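Local coordinates for De Novo Protein OR329 (Artificial gene, PDB 4HXT) that is a computationally designed armadillo-repeat protein with no known natural function, probably made as a building block for self-assembling cyclic homo-oligomers, at residues 8-12 with 48-52; 16-20 with 57-61. One frame throughout, in Å; residues are numbered along the deposited sequence.

Contact 1: 8-12 with 48-52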
ATOM      1  N   VAL A   8      27.840  18.034   7.756  1.00 30.03           N
ATOM      2  CA  VAL A   8      27.342  17.067   8.724  1.00 33.64           C
ATOM      3  C   VAL A   8      28.196  17.069   9.986  1.00 35.23           C
ATOM      4  O   VAL A   8      27.707  16.772  11.079  1.00 30.66           O
ATOM      5  CB  VAL A   8      27.323  15.641   8.123  1.00 31.10           C
ATOM      6  CG1 VAL A   8      27.013  14.619   9.209  1.00 27.19           C
ATOM      7  CG2 VAL A   8      26.280  15.563   7.003  1.00 26.42           C
ATOM      8  N   LYS A   9      29.473  17.402   9.836  1.00 35.47           N
ATOM      9  CA  LYS A   9      30.364  17.442  10.987  1.00 31.94           C
ATOM     10  C   LYS A   9      30.047  18.673  11.835  1.00 29.76           C
ATOM     11  O   LYS A   9      30.081  18.620  13.064  1.00 25.01           O
ATOM     12  CB  LYS A   9      31.829  17.486  10.541  1.00 37.37           C
ATOM     13  CG  LYS A   9      32.805  17.206  11.673  1.00 46.49           C
ATOM     14  CD  LYS A   9      34.249  17.415  11.255  1.00 61.26           C
ATOM     15  CE  LYS A   9      35.200  16.902  12.326  1.00 66.98           C
ATOM     16  NZ  LYS A   9      34.830  17.407  13.678  1.00 68.56           N
ATOM     17  N   LEU A  10      29.725  19.777  11.166  1.00 24.86           N
ATOM     18  CA  LEU A  10      29.403  21.028  11.846  1.00 21.59           C
ATOM     19  C   LEU A  10      28.099  20.932  12.641  1.00 22.30           C
ATOM     20  O   LEU A  10      27.838  21.746  13.531  1.00 24.37           O
ATOM     21  CB  LEU A  10      29.308  22.164  10.819  1.00 27.82           C
ATOM     22  CG  LEU A  10      30.617  22.487  10.091  1.00 37.19           C
ATOM     23  CD1 LEU A  10      30.374  23.492   8.972  1.00 33.50           C
ATOM     24  CD2 LEU A  10      31.625  23.031  11.097  1.00 40.15           C
ATOM     25  N   LEU A  11      27.278  19.942  12.318  1.00 27.24           N
ATOM     26  CA  LEU A  11      26.018  19.750  13.017  1.00 28.27           C
ATOM     27  C   LEU A  11      26.295  19.423  14.474  1.00 29.76           C
ATOM     28  O   LEU A  11      25.469  19.660  15.352  1.00 30.97           O
ATOM     29  CB  LEU A  11      25.229  18.600  12.393  1.00 23.54           C
ATOM     30  CG  LEU A  11      24.666  18.853  10.996  1.00 25.98           C
ATOM     31  CD1 LEU A  11      24.078  17.558  10.439  1.00 23.91           C
ATOM     32  CD2 LEU A  11      23.608  19.955  11.066  1.00 22.19           C
ATOM     33  N   THR A  12      27.465  18.896  14.679  1.00 32.91           N
ATOM     34  CA  THR A  12      27.888  18.488  16.067  0.50 34.71           C
ATOM     35  C   THR A  12      28.616  19.579  16.793  1.00 36.02           C
ATOM     36  O   THR A  12      29.015  19.354  17.907  1.00 31.78           O
ATOM     37  CB  THR A  12      28.867  17.280  16.014  0.50 35.89           C
ATOM     38  OG1 THR A  12      30.026  17.610  15.234  0.50 38.52           O
ATOM     39  CG2 THR A  12      28.171  16.095  15.412  0.50 36.63           C
ATOM     40  N   VAL A  48      22.562  12.038  12.331  1.00 19.43           N
ATOM     41  CA  VAL A  48      22.987  13.229  13.056  1.00 22.75           C
ATOM     42  C   VAL A  48      21.846  14.242  13.169  1.00 23.52           C
ATOM     43  O   VAL A  48      21.655  14.845  14.220  1.00 21.94           O
ATOM     44  CB  VAL A  48      24.203  13.886  12.365  1.00 22.92           C
ATOM     45  CG1 VAL A  48      24.642  15.125  13.123  1.00 24.41           C
ATOM     46  CG2 VAL A  48      25.350  12.876  12.262  1.00 30.54           C
ATOM     47  N   LEU A  49      21.088  14.425  12.091  1.00 18.74           N
ATOM     48  CA  LEU A  49      19.970  15.367  12.109  1.00 20.59           C
ATOM     49  C   LEU A  49      18.898  14.913  13.086  1.00 19.55           C
ATOM     50  O   LEU A  49      18.261  15.734  13.747  1.00 25.07           O
ATOM     51  CB  LEU A  49      19.364  15.513  10.713  1.00 20.43           C
ATOM     52  CG  LEU A  49      20.195  16.369   9.759  1.00 22.89           C
ATOM     53  CD1 LEU A  49      19.629  16.256   8.358  1.00 22.00           C
ATOM     54  CD2 LEU A  49      20.196  17.824  10.240  1.00 18.43           C
ATOM     55  N   VAL A  50      18.693  13.601  13.166  1.00 20.53           N
ATOM     56  CA  VAL A  50      17.704  13.038  14.074  1.00 20.60           C
ATOM     57  C   VAL A  50      18.137  13.301  15.510  1.00 24.49           C
ATOM     58  O   VAL A  50      17.304  13.516  16.389  1.00 25.68           O
ATOM     59  CB  VAL A  50      17.533  11.517  13.847  1.00 21.18           C
ATOM     60  CG1 VAL A  50      16.756  10.891  14.999  1.00 23.32           C
ATOM     61  CG2 VAL A  50      16.793  11.282  12.534  1.00 24.16           C
ATOM     62  N   LYS A  51      19.441  13.285  15.749  1.00 23.97           N
ATOM     63  CA  LYS A  51      19.936  13.554  17.091  1.00 27.14           C
ATOM     64  C   LYS A  51      19.696  15.035  17.411  1.00 25.09           C
ATOM     65  O   LYS A  51      19.312  15.379  18.525  1.00 27.08           O
ATOM     66  CB  LYS A  51      21.427  13.242  17.196  1.00 32.81           C
ATOM     67  CG  LYS A  51      21.861  12.888  18.610  1.00 51.42           C
ATOM     68  CD  LYS A  51      23.274  13.358  18.902  1.00 67.77           C
ATOM     69  CE  LYS A  51      23.796  12.771  20.204  1.00 73.75           C
ATOM     70  NZ  LYS A  51      24.039  11.304  20.082  1.00 77.23           N
ATOM     71  N   LEU A  52      19.911  15.908  16.428  1.00 25.68           N
ATOM     72  CA  LEU A  52      19.704  17.340  16.638  1.00 24.79           C
ATOM     73  C   LEU A  52      18.258  17.679  16.957  1.00 24.55           C
ATOM     74  O   LEU A  52      17.971  18.754  17.490  1.00 26.19           O
ATOM     75  CB  LEU A  52      20.154  18.150  15.415  1.00 29.75           C
ATOM     76  CG  LEU A  52      21.655  18.307  15.168  1.00 42.02           C
ATOM     77  CD1 LEU A  52      21.882  19.488  14.232  1.00 38.16           C
ATOM     78  CD2 LEU A  52      22.381  18.545  16.475  1.00 43.83           C
TER
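Segment 8-12, the end of helix 3-10 and the turn after it, meets the C-terminal part of helix 45-52 through apolar side chains. Val8 makes the first touch: its CB points sideways, and Val8 CG1 lies 3.9 Å from Val48 CG2. Lys9 points away, but its backbone O accepts two bonds as the helix runs out, from Thr12 N at 3.1 Å and from Thr12 OG1 at a very short 2.4 Å. Leu11 is the centre of the contact; 88 Å² of it is covered by segment 48-52. From CB to the two methyls it spans three partners: Leu11 CB rests on Val48 CG1 (3.6 Å), Leu11 CD1 on Leu49 CD2 (3.9 Å), and Leu11 CD2 on Leu52 CD1 (3.6 Å). Val48, Leu49 and Leu52 have the i, i+1, i+4 spacing that gathers side chains on one helical face. Thr12 adds a marginal touch, Thr12 CG2 to Val48 CG1 at 4.3 Å. The two backbones are 7.2 Å apart at the CA atoms of Leu11 and Val48, close enough for these branched side chains to fill the gap. Such stacking of successive units builds the continuous hydrophobic core of armadillo repeats. Leu11 also packs on Ala22 and Leu26 of helix 16-30, while Leu49 reaches Ala67, Leu68 and Ile71 of helix 58-71.

Contact 2: 16-20 with 57-61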
ATOM      1  N   SER A  16      25.256  26.782  18.888  1.00 30.46           N
ATOM      2  CA  SER A  16      23.960  26.708  18.213  1.00 34.76           C
ATOM      3  C   SER A  16      23.977  27.411  16.861  1.00 31.27           C
ATOM      4  O   SER A  16      23.353  26.946  15.908  1.00 33.32           O
ATOM      5  CB  SER A  16      22.857  27.322  19.084  1.00 33.43           C
ATOM      6  OG  SER A  16      22.423  26.413  20.077  1.00 32.82           O
ATOM      7  N   GLU A  17      24.687  28.532  16.780  1.00 35.89           N
ATOM      8  CA  GLU A  17      24.779  29.283  15.531  1.00 37.52           C
ATOM      9  C   GLU A  17      25.365  28.412  14.426  1.00 29.42           C
ATOM     10  O   GLU A  17      24.871  28.408  13.302  1.00 29.38           O
ATOM     11  CB  GLU A  17      25.654  30.529  15.708  1.00 36.02           C
ATOM     12  CG  GLU A  17      25.120  31.521  16.722  1.00 43.07           C
ATOM     13  CD  GLU A  17      23.691  31.940  16.431  1.00 44.46           C
ATOM     14  OE1 GLU A  17      23.451  32.579  15.384  1.00 40.54           O
ATOM     15  OE2 GLU A  17      22.805  31.624  17.255  1.00 44.55           O
ATOM     16  N   THR A  18      26.425  27.682  14.755  1.00 25.89           N
ATOM     17  CA  THR A  18      27.073  26.809  13.786  1.00 28.74           C
ATOM     18  C   THR A  18      26.129  25.665  13.416  1.00 28.27           C
ATOM     19  O   THR A  18      25.972  25.334  12.244  1.00 30.66           O
ATOM     20  CB  THR A  18      28.372  26.219  14.364  1.00 33.30           C
ATOM     21  OG1 THR A  18      29.226  27.287  14.793  1.00 36.90           O
ATOM     22  CG2 THR A  18      29.096  25.383  13.316  1.00 26.54           C
ATOM     23  N   GLN A  19      25.498  25.073  14.424  1.00 29.71           N
ATOM     24  CA  GLN A  19      24.575  23.964  14.213  1.00 30.86           C
ATOM     25  C   GLN A  19      23.404  24.339  13.310  1.00 25.29           C
ATOM     26  O   GLN A  19      23.115  23.651  12.331  1.00 25.82           O
ATOM     27  CB  GLN A  19      24.008  23.480  15.542  1.00 28.34           C
ATOM     28  CG  GLN A  19      24.979  22.732  16.423  1.00 24.63           C
ATOM     29  CD  GLN A  19      24.271  22.121  17.608  1.00 32.32           C
ATOM     30  OE1 GLN A  19      23.646  22.826  18.396  1.00 38.53           O
ATOM     31  NE2 GLN A  19      24.347  20.800  17.733  1.00 31.91           N
ATOM     32  N   LYS A  20      22.722  25.427  13.666  1.00 21.76           N
ATOM     33  CA  LYS A  20      21.570  25.928  12.916  1.00 26.84           C
ATOM     34  C   LYS A  20      21.914  26.177  11.461  1.00 30.33           C
ATOM     35  O   LYS A  20      21.152  25.834  10.552  1.00 32.38           O
ATOM     36  CB  LYS A  20      21.062  27.234  13.511  1.00 31.08           C
ATOM     37  CG  LYS A  20      20.462  27.098  14.893  1.00 44.33           C
ATOM     38  CD  LYS A  20      19.937  28.431  15.418  1.00 46.11           C
ATOM     39  CE  LYS A  20      21.054  29.317  15.953  1.00 50.71           C
ATOM     40  NZ  LYS A  20      20.507  30.545  16.599  1.00 47.69           N
ATOM     41  N   ASP A  57      17.596  23.535  22.201  1.00 24.86           N
ATOM     42  CA  ASP A  57      17.406  24.798  21.504  1.00 29.50           C
ATOM     43  C   ASP A  57      16.395  24.651  20.365  1.00 30.39           C
ATOM     44  O   ASP A  57      16.698  24.064  19.330  1.00 25.89           O
ATOM     45  CB  ASP A  57      18.745  25.292  20.956  1.00 28.79           C
ATOM     46  CG  ASP A  57      18.637  26.645  20.293  1.00 28.74           C
ATOM     47  OD1 ASP A  57      17.519  27.196  20.249  1.00 28.59           O
ATOM     48  OD2 ASP A  57      19.671  27.158  19.818  1.00 33.11           O
ATOM     49  N   SER A  58      15.197  25.197  20.554  1.00 30.37           N
ATOM     50  CA  SER A  58      14.149  25.105  19.541  1.00 29.90           C
ATOM     51  C   SER A  58      14.619  25.545  18.160  1.00 30.09           C
ATOM     52  O   SER A  58      14.138  25.041  17.146  1.00 28.70           O
ATOM     53  CB  SER A  58      12.934  25.936  19.953  1.00 31.48           C
ATOM     54  OG  SER A  58      12.317  25.388  21.099  1.00 40.13           O
ATOM     55  N   GLU A  59      15.551  26.490  18.115  1.00 26.21           N
ATOM     56  CA  GLU A  59      16.059  26.961  16.834  1.00 29.21           C
ATOM     57  C   GLU A  59      16.777  25.829  16.107  1.00 29.07           C
ATOM     58  O   GLU A  59      16.666  25.695  14.886  1.00 27.00           O
ATOM     59  CB  GLU A  59      17.011  28.140  17.036  1.00 29.42           C
ATOM     60  CG  GLU A  59      16.336  29.372  17.587  1.00 37.36           C
ATOM     61  CD  GLU A  59      15.133  29.791  16.762  1.00 41.36           C
ATOM     62  OE1 GLU A  59      15.308  30.058  15.554  1.00 36.75           O
ATOM     63  OE2 GLU A  59      14.015  29.850  17.326  1.00 35.91           O
ATOM     64  N   VAL A  60      17.517  25.022  16.860  1.00 21.50           N
ATOM     65  CA  VAL A  60      18.241  23.898  16.282  1.00 25.78           C
ATOM     66  C   VAL A  60      17.246  22.818  15.863  1.00 23.26           C
ATOM     67  O   VAL A  60      17.365  22.240  14.789  1.00 27.51           O
ATOM     68  CB  VAL A  60      19.243  23.302  17.288  1.00 22.47           C
ATOM     69  CG1 VAL A  60      19.881  22.043  16.704  1.00 24.36           C
ATOM     70  CG2 VAL A  60      20.317  24.333  17.618  1.00 28.08           C
ATOM     71  N   GLN A  61      16.264  22.554  16.720  1.00 24.73           N
ATOM     72  CA  GLN A  61      15.242  21.557  16.423  1.00 26.51           C
ATOM     73  C   GLN A  61      14.520  21.894  15.129  1.00 24.71           C
ATOM     74  O   GLN A  61      14.357  21.045  14.256  1.00 25.79           O
ATOM     75  CB  GLN A  61      14.204  21.503  17.537  1.00 24.48           C
ATOM     76  CG  GLN A  61      14.703  20.988  18.866  1.00 27.53           C
ATOM     77  CD  GLN A  61      13.580  20.903  19.874  1.00 38.95           C
ATOM     78  OE1 GLN A  61      12.918  21.899  20.159  1.00 41.68           O
ATOM     79  NE2 GLN A  61      13.349  19.712  20.411  1.00 33.35           N
TER
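A mixed polar and apolar contact near the surface joins the N-terminal turns of two equivalent helices, 16-30 and 58-71, in adjacent units of the armadillo-type stack. The polar part is one hydrogen bond, from Ser16 OG to Asp57 OD2 at 2.9 Å. Asp57 uses its other carboxylate oxygen at home: it is the N-cap of helix 58-71, and Asp57 OD1 accepts from Glu59 N at 3.0 Å. One side chain therefore both caps its own helix and ties it to the first turn of helix 16-30, its counterpart in the preceding unit. Next to this bond lies Val60, the one buried residue among those that touch. Val60 CG2 is the meeting point for three side chains, lying 3.8 Å from Ser16 OG, 3.7 Å from Gln19 OE1 and 3.9 Å from Lys20 CG. Here the backbones come closest, with 5.2 Å between the CA atoms of Lys20 and Val60. The Lys20 chain then runs outward along the neighbouring helix, so that Lys20 CD sits 3.4 Å from Glu59 CB. Its charge turns back to its own helix, where Lys20 NZ and Glu17 OE2 form a salt bridge of 2.6 Å; with Glu59 the contact is made through aliphatic carbons. Gln19 sends its amide nitrogen inward instead, to the backbone oxygen of Leu11. Both Gln19 and Val60 touch Leu52, which places the inner side of this contact against helix 45-52.

In the fold
From the N terminus the chain runs through helix 3-10, turns, and enters helix 16-30; helix 34-42 then leads to helix 45-52, where contact 1 closes a loop with 35 residues between its segments. Another turn brings in helix 58-71, and contact 2 closes a second loop, with 36 between its segments. The segments alternate in sequence, so the loops cross, and two successive helix pairs are held side by side at two places. The contact centres are about 10 Å apart, bridged by the probable hydrogen bond from Gln19 NE2 to Leu11 O (2.9 Å). Together they join helices 3-10 and 16-30 to helices 45-52 and 58-71 at the N-terminal end of the solenoid.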